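Local coordinates for 3-polyprenyl-4-hydroxybenzoate decarboxylase and related decarboxylases (Pelotomaculum thermopropionicum SI, PDB 6H6V), which is a UbiD-class flavoenzyme that carboxylates 2-furoic acid to 2,5-furandicarboxylic acid and probably releases carbon dioxide from aromatic acids such as 4-hydroxybenzoate, at residues P317-V322 and I336-K341; L309-Q314 and I350-T355; L18-K23 and L45-K50. All coordinates share one frame; numbering follows the deposited sequence.

Contact 1: residues P317-V322 and I336-K341; sequences PTVKNV and ISIEKK
Thr318 meets Glu339 through both backbone and side chain. Its CB comes close to Glu339 O. At the next step the side chain splits. OG1 donates to Glu339 O at 2.7 Å. CG2 turns to the aliphatic part of Lys341, with Lys341 CE at 3.9 Å, and the two side chains cross at about a right angle. The torsion sets this division: at chi1 54° OG1 sits between the backbone N and the carbonyl carbon, which aims it across at the partner segment. The main chain adds a second link, from Glu339 N to Thr318 O (3.1 Å), with the donor above the carbonyl plane. Thr318 and Glu339 are thus tied in both directions.

Further along, Ser337 O takes two amide hydrogens. Lys320 N is 2.9 Å from Ser337 O, and Asn321 N is 3.2 Å from the same oxygen. Both come from one face of its carbonyl plane. Ser337 N returns a bond to Asn321 O at 2.9 Å.

Val319, Val322, Ile336 and Ile338 share one face of the sheet. Val319 CG2 touches Ile336 CG2 at 3.8 Å, while Val322 CG1 meets Ile336 CD1 at the same distance of 3.8 Å. Val322 and Ile336 lie side by side and point the same way. Helix 294-315 covers this face: its Leu308, Leu309 and Val312 pack on Val319, Val322 and Ile336, and Ile338 lies against Val365. Asn321 and Ser337 turn to the other face, near Ile372. Beyond the strand, Lys340 NZ bonds to Thr420 OG1; Thr420 is a calcium ligand residue.

Two residues, Lys320 and Asn321, face the single Ser337. This is a classic beta bulge, set in the antiparallel hairpin of strands 319-324 and 333-338.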
# COMPACT_ATOMS: atom_id res chain seq x y z
N PRO F 317 -19.65 -19.84 8.92
CA PRO F 317 -20.39 -21.09 9.18
C PRO F 317 -20.87 -21.82 7.94
O PRO F 317 -20.99 -23.05 7.95
CB PRO F 317 -21.58 -20.62 10.03
CG PRO F 317 -21.19 -19.30 10.57
CD PRO F 317 -20.30 -18.68 9.55
N THR F 318 -21.14 -21.07 6.87
CA THR F 318 -21.58 -21.61 5.56
C THR F 318 -20.44 -22.03 4.60
O THR F 318 -20.67 -22.16 3.40
CB THR F 318 -22.54 -20.61 4.87
OG1 THR F 318 -21.91 -19.32 4.78
CG2 THR F 318 -23.83 -20.50 5.67
N VAL F 319 -19.23 -22.23 5.10
CA VAL F 319 -18.17 -22.83 4.29
C VAL F 319 -18.68 -24.14 3.72
O VAL F 319 -19.28 -24.92 4.46
CB VAL F 319 -16.88 -23.09 5.10
CG1 VAL F 319 -17.10 -24.08 6.24
CG2 VAL F 319 -15.76 -23.57 4.20
N LYS F 320 -18.45 -24.37 2.43
CA LYS F 320 -18.80 -25.64 1.82
C LYS F 320 -17.59 -26.59 1.82
O LYS F 320 -17.71 -27.73 2.24
CB LYS F 320 -19.42 -25.44 0.43
CG LYS F 320 -19.33 -26.64 -0.52
CD LYS F 320 -20.52 -26.81 -1.48
CE LYS F 320 -21.36 -28.03 -1.07
NZ LYS F 320 -22.83 -27.90 -1.30
N ASN F 321 -16.43 -26.12 1.39
CA ASN F 321 -15.32 -27.04 1.17
C ASN F 321 -13.97 -26.38 1.27
O ASN F 321 -13.86 -25.17 1.09
CB ASN F 321 -15.48 -27.67 -0.21
CG ASN F 321 -15.46 -29.17 -0.17
OD1 ASN F 321 -14.61 -29.78 0.51
ND2 ASN F 321 -16.38 -29.79 -0.90
N VAL F 322 -12.95 -27.18 1.56
CA VAL F 322 -11.59 -26.69 1.61
C VAL F 322 -10.63 -27.66 0.98
O VAL F 322 -10.87 -28.86 0.98
CB VAL F 322 -11.12 -26.39 3.05
CG1 VAL F 322 -12.06 -25.41 3.73
CG2 VAL F 322 -10.99 -27.66 3.88
N ILE F 336 -10.65 -22.23 -0.53
CA ILE F 336 -11.86 -22.36 0.26
C ILE F 336 -13.06 -22.05 -0.65
O ILE F 336 -13.05 -21.04 -1.35
CB ILE F 336 -11.92 -21.31 1.40
CG1 ILE F 336 -10.58 -21.16 2.13
CG2 ILE F 336 -13.04 -21.62 2.36
CD1 ILE F 336 -10.04 -22.39 2.77
N SER F 337 -14.09 -22.87 -0.60
CA SER F 337 -15.36 -22.45 -1.19
C SER F 337 -16.34 -22.16 -0.06
O SER F 337 -16.41 -22.91 0.91
CB SER F 337 -15.92 -23.49 -2.15
OG SER F 337 -16.27 -24.69 -1.47
N ILE F 338 -17.08 -21.06 -0.20
CA ILE F 338 -18.10 -20.65 0.77
C ILE F 338 -19.39 -20.34 0.06
O ILE F 338 -19.36 -19.90 -1.07
CB ILE F 338 -17.64 -19.39 1.55
CG1 ILE F 338 -17.60 -18.15 0.65
CG2 ILE F 338 -16.28 -19.64 2.18
CD1 ILE F 338 -17.25 -16.88 1.35
N GLU F 339 -20.52 -20.58 0.72
CA GLU F 339 -21.81 -20.00 0.30
C GLU F 339 -21.89 -18.68 1.05
O GLU F 339 -22.20 -18.64 2.23
CB GLU F 339 -22.99 -20.91 0.62
CG GLU F 339 -24.34 -20.37 0.17
CD GLU F 339 -25.47 -21.40 0.21
OE1 GLU F 339 -25.39 -22.39 0.97
OE2 GLU F 339 -26.45 -21.21 -0.54
N LYS F 340 -21.56 -17.60 0.35
CA LYS F 340 -21.43 -16.30 0.97
C LYS F 340 -22.80 -15.75 1.38
O LYS F 340 -23.67 -15.58 0.55
CB LYS F 340 -20.72 -15.34 0.02
CG LYS F 340 -20.59 -13.94 0.59
CD LYS F 340 -19.31 -13.23 0.13
CE LYS F 340 -19.39 -12.79 -1.33
NZ LYS F 340 -18.58 -11.58 -1.51
N LYS F 341 -22.95 -15.47 2.68
CA LYS F 341 -24.15 -14.84 3.22
C LYS F 341 -23.96 -13.37 3.60
O LYS F 341 -24.94 -12.63 3.63
CB LYS F 341 -24.63 -15.57 4.46
CG LYS F 341 -25.04 -17.02 4.24
CD LYS F 341 -26.24 -17.25 3.38
CE LYS F 341 -26.34 -18.77 3.20
NZ LYS F 341 -27.52 -19.14 2.41

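Contact 2: residues L309-Q314 and I350-T355; sequences LQTVRQ and IFAAFT
Ala352 and Thr311 bury the most surface here, and Val312 comes next. The methyl of Ala352 points at the other helix and rests on its backbone. Ala352 CB is 3.5 Å from Thr311 O and 3.6 Å from Val312 CA. A side chain this small lets the main chains come close, with the short helix axes 8.1 Å apart at their nearest.

Thr311 reaches back with its methyl. With chi1 at -48°, OG1 stays beside the backbone N and CG2 falls anti to it, which sends the methyl across to the second helix. There Thr311 CG2 meets Ala352 O at 3.4 Å. The hydroxyl is used otherwise. Thr311 OG1 bonds to Val307 O one turn back in its own helix, and also to Gln314 of a second subunit.

Segments 309-314 and 350-355, on helices 294-315 and 345-356, run at 142° to each other. Both helices cover one face of the mixed sheet in the C-terminal UbiD domain. Small and beta-branched side chains set methyl groups against the facing backbone, and the buried area is modest.

Val312 sits on the sheet side of the crossing. Val312 CG2 touches Ala352 CB at 4.0 Å and lies 4.1 Å from Ala353 N. Ala353 turns to the sheet, against Val363.

On the outer side the second subunit packs against both helices, with its Thr355 on Ala352 and Thr355.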
# COMPACT_ATOMS: atom_id res chain seq x y z
N LEU F 309 -11.04 -27.02 7.70
CA LEU F 309 -12.49 -26.93 7.58
C LEU F 309 -13.14 -26.43 8.86
O LEU F 309 -13.99 -25.54 8.81
CB LEU F 309 -13.11 -28.27 7.18
CG LEU F 309 -14.66 -28.34 7.03
CD1 LEU F 309 -15.16 -27.30 6.04
CD2 LEU F 309 -15.08 -29.72 6.55
N GLN F 310 -12.75 -27.01 9.99
CA GLN F 310 -13.29 -26.60 11.29
C GLN F 310 -12.99 -25.13 11.62
O GLN F 310 -13.86 -24.41 12.11
CB GLN F 310 -12.78 -27.50 12.42
CG GLN F 310 -13.41 -28.88 12.46
CD GLN F 310 -12.76 -29.81 13.48
OE1 GLN F 310 -11.55 -30.07 13.45
NE2 GLN F 310 -13.56 -30.36 14.36
N THR F 311 -11.76 -24.71 11.32
CA THR F 311 -11.30 -23.35 11.61
C THR F 311 -12.02 -22.33 10.74
O THR F 311 -12.48 -21.31 11.23
CB THR F 311 -9.78 -23.22 11.36
OG1 THR F 311 -9.10 -24.32 11.99
CG2 THR F 311 -9.25 -21.93 11.92
N VAL F 312 -12.12 -22.62 9.45
CA VAL F 312 -12.88 -21.75 8.55
C VAL F 312 -14.36 -21.70 8.95
O VAL F 312 -14.97 -20.65 8.87
CB VAL F 312 -12.69 -22.19 7.09
CG1 VAL F 312 -13.58 -21.39 6.17
CG2 VAL F 312 -11.25 -21.97 6.67
N ARG F 313 -14.91 -22.82 9.41
CA ARG F 313 -16.30 -22.86 9.87
C ARG F 313 -16.56 -21.89 11.03
O ARG F 313 -17.64 -21.31 11.13
CB ARG F 313 -16.74 -24.28 10.26
CG ARG F 313 -18.24 -24.50 10.07
CD ARG F 313 -18.75 -25.80 10.68
NE ARG F 313 -18.10 -27.02 10.19
CZ ARG F 313 -18.30 -27.58 8.99
NH1 ARG F 313 -19.08 -27.00 8.06
NH2 ARG F 313 -17.66 -28.70 8.68
N GLN F 314 -15.57 -21.71 11.90
CA GLN F 314 -15.71 -20.75 12.99
C GLN F 314 -15.97 -19.33 12.48
O GLN F 314 -16.81 -18.63 13.01
CB GLN F 314 -14.46 -20.77 13.87
CG GLN F 314 -14.52 -19.78 15.04
CD GLN F 314 -13.54 -20.09 16.15
OE1 GLN F 314 -13.76 -19.71 17.31
NE2 GLN F 314 -12.45 -20.77 15.81
N ILE F 350 -10.25 -16.24 4.83
CA ILE F 350 -8.81 -16.21 4.64
C ILE F 350 -8.06 -16.08 5.97
O ILE F 350 -7.02 -16.71 6.17
CB ILE F 350 -8.40 -15.07 3.69
CG1 ILE F 350 -8.91 -15.35 2.27
CG2 ILE F 350 -6.87 -14.90 3.65
CD1 ILE F 350 -8.91 -14.12 1.37
N PHE F 351 -8.56 -15.26 6.89
CA PHE F 351 -7.92 -15.16 8.18
C PHE F 351 -7.97 -16.51 8.87
O PHE F 351 -6.98 -16.95 9.42
CB PHE F 351 -8.59 -14.12 9.09
CG PHE F 351 -8.56 -12.72 8.57
CD1 PHE F 351 -7.39 -12.18 8.05
CD2 PHE F 351 -9.69 -11.91 8.67
CE1 PHE F 351 -7.37 -10.88 7.60
CE2 PHE F 351 -9.67 -10.62 8.20
CZ PHE F 351 -8.52 -10.11 7.66
N ALA F 352 -9.12 -17.18 8.82
CA ALA F 352 -9.24 -18.52 9.39
C ALA F 352 -8.27 -19.50 8.75
O ALA F 352 -7.65 -20.30 9.46
CB ALA F 352 -10.66 -19.02 9.29
N ALA F 353 -8.10 -19.43 7.45
CA ALA F 353 -7.15 -20.31 6.76
C ALA F 353 -5.74 -20.10 7.30
O ALA F 353 -5.03 -21.08 7.57
CB ALA F 353 -7.19 -20.09 5.26
N PHE F 354 -5.36 -18.84 7.51
CA PHE F 354 -4.04 -18.55 8.09
C PHE F 354 -3.92 -19.07 9.51
O PHE F 354 -2.84 -19.52 9.89
CB PHE F 354 -3.70 -17.06 8.05
CG PHE F 354 -3.53 -16.49 6.67
CD1 PHE F 354 -2.86 -17.17 5.68
CD2 PHE F 354 -4.01 -15.21 6.38
CE1 PHE F 354 -2.72 -16.61 4.42
CE2 PHE F 354 -3.85 -14.64 5.13
CZ PHE F 354 -3.21 -15.34 4.14
N THR F 355 -5.00 -19.06 10.29
CA THR F 355 -4.88 -19.47 11.69
C THR F 355 -4.91 -21.00 11.84
O THR F 355 -4.47 -21.52 12.86
CB THR F 355 -5.85 -18.75 12.67
OG1 THR F 355 -6.94 -19.60 13.07
CG2 THR F 355 -6.38 -17.54 12.08

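Contact 3: residues L18-K23 and L45-K50; sequences LKRVRK and LFERVK
Arg20 pairs with Leu45 and Val21 with Phe46 in a parallel register. The segments 18-23 and 45-48 run 16° apart end to end. Leu45 is bonded to the residues on either side of Arg20. Leu45 N donates to Lys19 O at 3.0 Å, and Val21 N donates to Leu45 O at 2.9 Å. Glu47 N then reaches Val21 O at 3.1 Å. A water joins the segments just beyond. It lies near Val21 O and Lys23 O, and takes the amide hydrogen of Arg48.

On one face the charged side chains gather. Arg20 has CG anti to the carbonyl carbon (chi1 -65°) and runs extended to NE, alongside Leu45. Its NH1 donates to Glu47 OE2 at 2.6 Å, in a salt bridge. The carboxylate oxygen sits at the guanidinium edge, but the two planes are 61° apart. Leu45 CD2 lies over one face of the same guanidinium, 3.6 Å from Arg20 NH1. On the Leu18 side, Leu18 CD1 touches Leu45 CB at 4.0 Å. Arg20 NE has its own partner in Glu13. Glu47 OE1 makes a long salt bridge to Arg22 NE, at 3.6 Å; the oxygen lies well out of the guanidinium plane and no N-H points at it. One carboxylate thus links two arginines.

Val21 and Phe46 lie side by side on the other face, with Val21 CB 3.7 Å from Phe46 CD1.

Strands 18-21 and 43-46, with helix 30-38 between them, make a beta-alpha-beta unit. Phe46 packs on Ile31 and Leu34 of that helix. Leu18 leans on helix 5-14, and strand 56-58 lines up antiparallel on the far side of strand 43-46.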
# COMPACT_ATOMS: atom_id res chain seq x y z
N LEU F 18 -3.66 -51.38 -8.60
CA LEU F 18 -2.35 -51.94 -8.23
C LEU F 18 -1.81 -52.71 -9.41
O LEU F 18 -2.51 -53.51 -9.98
CB LEU F 18 -2.49 -52.89 -7.04
CG LEU F 18 -1.25 -53.70 -6.63
CD1 LEU F 18 -0.21 -52.85 -5.91
CD2 LEU F 18 -1.67 -54.88 -5.76
N LYS F 19 -0.56 -52.45 -9.76
CA LYS F 19 0.08 -53.13 -10.88
C LYS F 19 1.40 -53.67 -10.37
O LYS F 19 2.00 -53.12 -9.46
CB LYS F 19 0.27 -52.17 -12.06
CG LYS F 19 -1.06 -51.60 -12.53
CD LYS F 19 -1.07 -50.92 -13.89
CE LYS F 19 -2.32 -50.06 -14.01
NZ LYS F 19 -2.41 -49.32 -15.30
N ARG F 20 1.80 -54.80 -10.93
CA ARG F 20 2.98 -55.53 -10.48
C ARG F 20 4.13 -55.27 -11.43
O ARG F 20 3.93 -55.13 -12.63
CB ARG F 20 2.66 -57.02 -10.41
CG ARG F 20 1.61 -57.35 -9.34
CD ARG F 20 1.01 -58.72 -9.52
NE ARG F 20 0.04 -59.00 -8.47
CZ ARG F 20 0.31 -59.50 -7.26
NH1 ARG F 20 1.57 -59.78 -6.89
NH2 ARG F 20 -0.68 -59.71 -6.39
N VAL F 21 5.33 -55.19 -10.89
CA VAL F 21 6.53 -54.99 -11.68
C VAL F 21 7.38 -56.22 -11.47
O VAL F 21 8.03 -56.37 -10.44
CB VAL F 21 7.27 -53.71 -11.28
CG1 VAL F 21 8.66 -53.63 -11.93
CG2 VAL F 21 6.44 -52.49 -11.67
N ARG F 22 7.36 -57.09 -12.48
CA ARG F 22 8.02 -58.39 -12.41
C ARG F 22 9.50 -58.28 -12.73
O ARG F 22 10.30 -59.02 -12.19
CB ARG F 22 7.32 -59.38 -13.34
CG ARG F 22 5.83 -59.43 -13.10
CD ARG F 22 5.14 -60.64 -13.69
NE ARG F 22 3.90 -60.91 -12.96
CZ ARG F 22 2.75 -60.24 -13.11
NH1 ARG F 22 1.68 -60.59 -12.38
NH2 ARG F 22 2.65 -59.22 -13.96
N LYS F 23 9.86 -57.32 -13.59
CA LYS F 23 11.25 -57.13 -13.99
C LYS F 23 12.08 -56.68 -12.78
O LYS F 23 11.55 -56.06 -11.85
CB LYS F 23 11.35 -56.15 -15.17
CG LYS F 23 12.42 -56.51 -16.19
CD LYS F 23 12.48 -55.53 -17.35
CE LYS F 23 13.83 -55.53 -18.06
NZ LYS F 23 14.14 -54.15 -18.51
N LEU F 45 3.68 -52.71 -7.05
CA LEU F 45 4.29 -53.75 -6.24
C LEU F 45 5.48 -54.31 -7.01
O LEU F 45 5.30 -54.98 -8.02
CB LEU F 45 3.26 -54.83 -5.94
CG LEU F 45 3.74 -56.10 -5.23
CD1 LEU F 45 4.55 -55.79 -3.99
CD2 LEU F 45 2.55 -56.93 -4.84
N PHE F 46 6.68 -54.01 -6.53
CA PHE F 46 7.92 -54.49 -7.13
C PHE F 46 8.25 -55.89 -6.61
O PHE F 46 8.81 -56.04 -5.53
CB PHE F 46 9.07 -53.51 -6.85
CG PHE F 46 8.82 -52.12 -7.37
CD1 PHE F 46 9.11 -51.80 -8.68
CD2 PHE F 46 8.28 -51.13 -6.55
CE1 PHE F 46 8.88 -50.51 -9.17
CE2 PHE F 46 8.04 -49.86 -7.03
CZ PHE F 46 8.33 -49.55 -8.34
N GLU F 47 7.91 -56.91 -7.40
CA GLU F 47 8.10 -58.31 -7.00
C GLU F 47 9.56 -58.76 -6.92
O GLU F 47 9.85 -59.74 -6.24
CB GLU F 47 7.31 -59.26 -7.90
CG GLU F 47 5.81 -59.04 -7.80
CD GLU F 47 4.96 -60.05 -8.56
OE1 GLU F 47 5.37 -60.50 -9.67
OE2 GLU F 47 3.86 -60.36 -8.06
N ARG F 48 10.47 -58.04 -7.58
CA ARG F 48 11.87 -58.45 -7.69
C ARG F 48 12.81 -57.26 -7.49
O ARG F 48 13.08 -56.49 -8.41
CB ARG F 48 12.08 -59.11 -9.06
CG ARG F 48 13.31 -60.01 -9.18
CD ARG F 48 13.44 -60.63 -10.58
NE ARG F 48 13.91 -62.03 -10.48
CZ ARG F 48 13.15 -63.10 -10.18
NH1 ARG F 48 11.85 -62.97 -9.94
NH2 ARG F 48 13.70 -64.30 -10.11
N VAL F 49 13.30 -57.10 -6.26
CA VAL F 49 14.19 -56.00 -5.92
C VAL F 49 15.62 -56.54 -5.78
O VAL F 49 15.90 -57.33 -4.89
CB VAL F 49 13.74 -55.30 -4.61
CG1 VAL F 49 14.59 -54.06 -4.33
CG2 VAL F 49 12.27 -54.91 -4.69
N LYS F 50 16.50 -56.07 -6.67
CA LYS F 50 17.90 -56.49 -6.74
C LYS F 50 18.61 -56.54 -5.37
O LYS F 50 18.84 -55.50 -4.72
CB LYS F 50 18.65 -55.59 -7.74
CG LYS F 50 20.14 -55.87 -7.99
CD LYS F 50 21.04 -54.89 -7.26
CE LYS F 50 22.52 -55.28 -7.41
NZ LYS F 50 23.12 -55.10 -8.78
O HOH W 1 10.25 -55.49 -9.61

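In the fold
Contacts 1 and 2 belong to one layered unit in the C-terminal UbiD domain. Their centres are about 11 Å apart, and the hairpin of contact 1 lies within the loop that contact 2 closes. Val312 joins them: Val312 CG1 is 3.7 Å from Val319 CG2 and 3.9 Å from Ile336 CG2. The side chain of Ile338 is about 10 Å from the bound calcium. Contact 3 belongs to the N-terminal domain, on the opposite side of the chain's centre, about 44 Å from contact 1 and about 43 Å from contact 2 between centres. The site of FMN and manganese, the metal held by Asn147, His169 and Glu210, lies mainly in the Rift-related domain; none of the contacts supplies its metal ligands.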